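Local coordinates for protein 3,4-dihydroxybenzoate decarboxylase (Enterobacter cloacae, PDB 5NY5) that probably catalyses the reversible decarboxylation of 3,4-dihydroxybenzoate to catechol as a prenylated-FMN-dependent, metal-binding enzyme of the UbiD family, at residues 170-182 with 275-289. Residues are numbered along the deposited sequence; the frame is centred on the assembly and turned at random.
Sequences HRLCVQERDELSM and VREDQHTNTGHAMPE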
loop_
_atom_site.group_PDB
_atom_site.type_symbol
_atom_site.label_atom_id
_atom_site.label_comp_id
_atom_site.label_asym_id
_atom_site.label_seq_id
_atom_site.Cartn_x
_atom_site.Cartn_y
_atom_site.Cartn_z
ATOM N N HIS A 170 -33.581 14.505 24.493
ATOM C CA HIS A 170 -33.608 15.328 23.295
ATOM C C HIS A 170 -33.164 16.739 23.644
ATOM O O HIS A 170 -33.051 17.110 24.815
ATOM C CB HIS A 170 -35.009 15.369 22.670
ATOM C CG HIS A 170 -35.609 14.020 22.428
ATOM N ND1 HIS A 170 -35.811 13.512 21.163
ATOM C CD2 HIS A 170 -36.058 13.077 23.288
ATOM C CE1 HIS A 170 -36.355 12.312 21.255
ATOM N NE2 HIS A 170 -36.517 12.025 22.534
ATOM N N ARG A 171 -32.914 17.531 22.607
ATOM C CA ARG A 171 -32.675 18.958 22.748
ATOM C C ARG A 171 -33.789 19.713 22.038
ATOM O O ARG A 171 -34.279 19.273 20.994
ATOM C CB ARG A 171 -31.308 19.366 22.189
ATOM C CG ARG A 171 -31.160 19.208 20.688
ATOM C CD ARG A 171 -29.753 19.563 20.242
ATOM N NE ARG A 171 -29.594 19.468 18.795
ATOM C CZ ARG A 171 -28.429 19.560 18.165
ATOM N NH1 ARG A 171 -27.314 19.745 18.857
ATOM N NH2 ARG A 171 -28.377 19.463 16.845
ATOM N N LEU A 172 -34.198 20.838 22.616
ATOM C CA LEU A 172 -35.335 21.600 22.117
ATOM C C LEU A 172 -34.955 23.065 21.994
ATOM O O LEU A 172 -34.359 23.635 22.914
ATOM C CB LEU A 172 -36.551 21.448 23.036
ATOM C CG LEU A 172 -37.164 20.049 23.141
ATOM C CD1 LEU A 172 -36.485 19.217 24.219
ATOM C CD2 LEU A 172 -38.658 20.142 23.388
ATOM N N CYS A 173 -35.308 23.671 20.866
ATOM C CA CYS A 173 -35.041 25.079 20.612
ATOM C C CYS A 173 -36.326 25.878 20.785
ATOM O O CYS A 173 -37.377 25.491 20.266
ATOM C CB CYS A 173 -34.475 25.277 19.205
ATOM S SG CYS A 173 -34.075 26.985 18.786
ATOM N N VAL A 174 -36.236 26.987 21.514
ATOM C CA VAL A 174 -37.403 27.828 21.755
ATOM C C VAL A 174 -37.724 28.605 20.486
ATOM O O VAL A 174 -36.872 29.322 19.949
ATOM C CB VAL A 174 -37.164 28.770 22.940
ATOM C CG1 VAL A 174 -38.342 29.707 23.118
ATOM C CG2 VAL A 174 -36.913 27.973 24.207
ATOM N N GLN A 175 -38.956 28.470 20.004
ATOM C CA GLN A 175 -39.392 29.118 18.774
ATOM C C GLN A 175 -40.402 30.229 19.016
ATOM O O GLN A 175 -40.226 31.344 18.518
ATOM C CB GLN A 175 -39.990 28.077 17.817
ATOM C CG GLN A 175 -39.048 26.935 17.470
ATOM C CD GLN A 175 -37.844 27.385 16.662
ATOM O OE1 GLN A 175 -37.829 28.482 16.104
ATOM N NE2 GLN A 175 -36.829 26.535 16.594
ATOM N N GLU A 176 -41.464 29.948 19.768
ATOM C CA GLU A 176 -42.487 30.948 20.045
ATOM C C GLU A 176 -42.789 30.999 21.536
ATOM O O GLU A 176 -42.124 30.330 22.332
ATOM C CB GLU A 176 -43.764 30.646 19.258
ATOM C CG GLU A 176 -43.561 30.482 17.762
ATOM C CD GLU A 176 -43.220 31.784 17.069
ATOM O OE1 GLU A 176 -43.418 32.858 17.673
ATOM O OE2 GLU A 176 -42.752 31.732 15.913
ATOM N N ARG A 177 -43.793 31.791 21.923
ATOM C CA ARG A 177 -44.217 31.817 23.318
ATOM C C ARG A 177 -44.786 30.479 23.767
ATOM O O ARG A 177 -44.784 30.189 24.968
ATOM C CB ARG A 177 -45.257 32.917 23.537
ATOM C CG ARG A 177 -46.371 32.928 22.506
ATOM C CD ARG A 177 -47.666 33.486 23.074
ATOM N NE ARG A 177 -48.439 32.464 23.774
ATOM C CZ ARG A 177 -49.697 32.620 24.171
ATOM N NH1 ARG A 177 -50.325 31.634 24.798
ATOM N NH2 ARG A 177 -50.331 33.759 23.936
ATOM N N ASP A 178 -45.270 29.657 22.833
ATOM C CA ASP A 178 -45.849 28.371 23.200
ATOM C C ASP A 178 -45.423 27.253 22.257
ATOM O O ASP A 178 -46.122 26.237 22.163
ATOM C CB ASP A 178 -47.377 28.461 23.239
ATOM C CG ASP A 178 -47.970 28.915 21.920
ATOM O OD1 ASP A 178 -47.210 29.388 21.051
ATOM O OD2 ASP A 178 -49.203 28.809 21.756
ATOM N N GLU A 179 -44.296 27.406 21.562
ATOM C CA GLU A 179 -43.846 26.428 20.583
ATOM C C GLU A 179 -42.361 26.142 20.754
ATOM O O GLU A 179 -41.569 27.049 21.026
ATOM C CB GLU A 179 -44.116 26.913 19.153
ATOM C CG GLU A 179 -45.586 27.132 18.843
ATOM C CD GLU A 179 -45.809 27.650 17.440
ATOM O OE1 GLU A 179 -44.831 27.701 16.664
ATOM O OE2 GLU A 179 -46.960 28.009 17.112
ATOM N N LEU A 180 -41.996 24.875 20.585
ATOM C CA LEU A 180 -40.611 24.432 20.606
ATOM C C LEU A 180 -40.357 23.528 19.411
ATOM O O LEU A 180 -41.250 22.808 18.957
ATOM C CB LEU A 180 -40.276 23.667 21.892
ATOM C CG LEU A 180 -40.466 24.360 23.239
ATOM C CD1 LEU A 180 -40.684 23.317 24.317
ATOM C CD2 LEU A 180 -39.258 25.213 23.570
ATOM N N SER A 181 -39.128 23.566 18.905
ATOM C CA SER A 181 -38.694 22.659 17.852
ATOM C C SER A 181 -37.867 21.543 18.472
ATOM O O SER A 181 -36.945 21.808 19.251
ATOM C CB SER A 181 -37.884 23.396 16.785
ATOM O OG SER A 181 -36.702 23.949 17.331
HETATM N N MSE A 182 -38.205 20.304 18.138
HETATM C CA MSE A 182 -37.534 19.149 18.721
HETATM C C MSE A 182 -37.233 18.083 17.675
HETATM O O MSE A 182 -38.130 17.611 16.982
HETATM C CB MSE A 182 -38.385 18.559 19.847
HETATM C CG MSE A 182 -37.988 17.153 20.270
HETATM SE SE MSE A 182 -38.770 16.628 21.982
HETATM C CE MSE A 182 -38.938 14.715 21.657
ATOM N N VAL A 275 -41.011 23.192 10.916
ATOM C CA VAL A 275 -40.293 24.445 11.089
ATOM C C VAL A 275 -38.813 24.182 10.861
ATOM O O VAL A 275 -38.329 23.060 11.038
ATOM C CB VAL A 275 -40.544 25.056 12.488
ATOM C CG1 VAL A 275 -39.767 24.299 13.558
ATOM C CG2 VAL A 275 -40.194 26.530 12.501
ATOM N N ARG A 276 -38.097 25.218 10.435
ATOM C CA ARG A 276 -36.645 25.159 10.363
ATOM C C ARG A 276 -36.066 25.759 11.636
ATOM O O ARG A 276 -36.610 26.721 12.186
ATOM C CB ARG A 276 -36.106 25.881 9.125
ATOM C CG ARG A 276 -36.306 27.381 9.087
ATOM C CD ARG A 276 -35.746 27.940 7.786
ATOM N NE ARG A 276 -35.868 29.390 7.704
ATOM C CZ ARG A 276 -34.928 30.240 8.103
ATOM N NH1 ARG A 276 -33.795 29.783 8.615
ATOM N NH2 ARG A 276 -35.124 31.546 7.990
ATOM N N GLU A 277 -34.961 25.172 12.097
ATOM C CA GLU A 277 -34.478 25.431 13.450
ATOM C C GLU A 277 -34.130 26.901 13.656
ATOM O O GLU A 277 -34.458 27.483 14.697
ATOM C CB GLU A 277 -33.269 24.541 13.737
ATOM C CG GLU A 277 -33.139 24.088 15.177
ATOM C CD GLU A 277 -32.259 22.862 15.315
ATOM O OE1 GLU A 277 -31.754 22.378 14.282
ATOM O OE2 GLU A 277 -32.075 22.379 16.450
ATOM N N ASP A 278 -33.481 27.523 12.672
ATOM C CA ASP A 278 -33.000 28.894 12.792
ATOM C C ASP A 278 -33.952 29.904 12.160
ATOM O O ASP A 278 -33.502 30.915 11.609
ATOM C CB ASP A 278 -31.612 29.017 12.169
ATOM C CG ASP A 278 -31.616 28.728 10.680
ATOM O OD1 ASP A 278 -32.496 27.970 10.220
ATOM O OD2 ASP A 278 -30.741 29.263 9.968
ATOM N N GLN A 279 -35.263 29.660 12.242
ATOM C CA GLN A 279 -36.214 30.528 11.552
ATOM C C GLN A 279 -36.159 31.963 12.065
ATOM O O GLN A 279 -36.361 32.904 11.290
ATOM C CB GLN A 279 -37.630 29.972 11.688
ATOM C CG GLN A 279 -38.124 29.852 13.116
ATOM C CD GLN A 279 -39.631 29.748 13.200
ATOM O OE1 GLN A 279 -40.336 30.012 12.228
ATOM N NE2 GLN A 279 -40.135 29.354 14.364
ATOM N N HIS A 280 -35.882 32.154 13.354
ATOM C CA HIS A 280 -35.857 33.488 13.936
ATOM C C HIS A 280 -34.466 34.106 13.971
ATOM O O HIS A 280 -34.349 35.313 14.208
ATOM C CB HIS A 280 -36.432 33.460 15.358
ATOM C CG HIS A 280 -37.881 33.086 15.418
ATOM N ND1 HIS A 280 -38.886 33.929 14.995
ATOM C CD2 HIS A 280 -38.494 31.964 15.862
ATOM C CE1 HIS A 280 -40.055 33.339 15.170
ATOM N NE2 HIS A 280 -39.845 32.146 15.694
ATOM N N THR A 281 -33.415 33.322 13.740
ATOM C CA THR A 281 -32.051 33.829 13.800
ATOM C C THR A 281 -31.324 33.800 12.467
ATOM O O THR A 281 -30.490 34.674 12.220
ATOM C CB THR A 281 -31.233 33.033 14.822
ATOM O OG1 THR A 281 -31.335 31.635 14.530
ATOM C CG2 THR A 281 -31.748 33.293 16.228
ATOM N N ASN A 282 -31.610 32.815 11.613
ATOM C CA ASN A 282 -31.014 32.707 10.279
ATOM C C ASN A 282 -29.492 32.623 10.334
ATOM O O ASN A 282 -28.802 33.077 9.418
ATOM C CB ASN A 282 -31.449 33.867 9.378
ATOM C CG ASN A 282 -32.945 33.890 9.139
ATOM O OD1 ASN A 282 -33.602 32.850 9.149
ATOM N ND2 ASN A 282 -33.489 35.079 8.920
ATOM N N THR A 283 -28.951 32.042 11.402
ATOM C CA THR A 283 -27.512 31.837 11.493
ATOM C C THR A 283 -27.043 30.624 10.705
ATOM O O THR A 283 -25.838 30.352 10.679
ATOM C CB THR A 283 -27.082 31.686 12.956
ATOM O OG1 THR A 283 -27.728 30.546 13.536
ATOM C CG2 THR A 283 -27.442 32.927 13.754
ATOM N N GLY A 284 -27.955 29.890 10.068
ATOM C CA GLY A 284 -27.610 28.680 9.356
ATOM C C GLY A 284 -27.158 27.531 10.225
ATOM O O GLY A 284 -26.998 26.418 9.713
ATOM N N HIS A 285 -26.951 27.754 11.518
ATOM C CA HIS A 285 -26.475 26.730 12.429
ATOM C C HIS A 285 -27.531 26.428 13.480
ATOM O O HIS A 285 -28.460 27.207 13.706
ATOM C CB HIS A 285 -25.173 27.158 13.115
ATOM C CG HIS A 285 -24.057 27.444 12.162
ATOM N ND1 HIS A 285 -23.536 28.707 11.984
ATOM C CD2 HIS A 285 -23.367 26.630 11.330
ATOM C CE1 HIS A 285 -22.568 28.658 11.087
ATOM N NE2 HIS A 285 -22.447 27.410 10.673
ATOM N N ALA A 286 -27.372 25.275 14.125
ATOM C CA ALA A 286 -28.258 24.880 15.209
ATOM C C ALA A 286 -27.562 25.066 16.549
ATOM O O ALA A 286 -27.914 25.957 17.327
ATOM C CB ALA A 286 -28.702 23.426 15.040
HETATM N N MSE A 287 -26.557 24.240 16.807
HETATM C CA MSE A 287 -25.909 24.194 18.105
HETATM C C MSE A 287 -24.527 23.567 17.988
HETATM O O MSE A 287 -24.269 22.813 17.052
HETATM C CB MSE A 287 -26.760 23.384 19.080
HETATM C CG MSE A 287 -26.959 24.011 20.437
HETATM SE SE MSE A 287 -27.575 22.671 21.697
HETATM C CE MSE A 287 -25.855 22.056 22.368
ATOM N N PRO A 288 -23.635 23.873 18.927
ATOM C CA PRO A 288 -22.387 23.109 19.016
ATOM C C PRO A 288 -22.683 21.633 19.239
ATOM O O PRO A 288 -23.463 21.263 20.119
ATOM C CB PRO A 288 -21.674 23.733 20.219
ATOM C CG PRO A 288 -22.228 25.105 20.311
ATOM C CD PRO A 288 -23.652 25.014 19.858
ATOM N N GLU A 289 -22.060 20.789 18.427
ATOM C CA GLU A 289 -22.240 19.350 18.516
ATOM C C GLU A 289 -21.103 18.722 19.313
ATOM O O GLU A 289 -20.095 19.361 19.620
ATOM C CB GLU A 289 -22.325 18.732 17.118
ATOM C CG GLU A 289 -23.419 19.316 16.239
ATOM C CD GLU A 289 -24.815 18.976 16.727
ATOM O OE1 GLU A 289 -25.773 19.645 16.290
ATOM O OE2 GLU A 289 -24.957 18.040 17.541
HETATM O O HOH W 1 -30.076 20.503 14.185
#
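Arg171 reaches end-on to the carboxylate of Glu289, and both its terminal nitrogens grip one oxygen: Arg171 NH2 lies 2.7 Å from Glu289 OE1, on the syn lone pair, whereas Arg171 NH1, 3.0 Å from Glu289 OE1, meets it from above the carboxylate plane. OE1 sits in the guanidinium plane, but the two flat groups are turned 55° apart. The straight arginine chain runs alongside selenomethionine Met287, the two pointing opposite ways, with Arg171 NH1 3.7 Å from Met287 CB. A water that donates to Glu277 OE1 also links weakly to Arg171 NH2; Glu277 OE1 has a second partner in the backbone N of Asn298.

At the hairpin end, the amide of Gln175 is held by three bonds. Gln175 NE2 gives a nearly straight bond to Glu277 O (3.2 Å) and another to Ser181 OG, both partners near the amide plane, which fixes its rotation. Gln175 OE1 accepts from Gln279 NE2 at 3.0 Å, the donor standing above the carbonyl plane. CG beside the backbone N (chi1 -57°) and a bend at chi2 fold this chain toward the 276-279 type I turn. Next to it, Glu176 OE2 lies at the edge of the His280 ring, 2.9 Å from His280 NE2 in a weak bond, with carboxylate and ring planes 74° apart.

Arg171 and His170 belong to the prenylated FMN site, empty here; Glu289 probably positions the arginine from the second shell. Within the UbiD Rift-related domain, loop 275-284 and strand 285-288 pack on the sheet hairpin 165-174/179-182; strand 148-157 adds Phe148 against Cys173 and Glu277, and Cys150 against Met287.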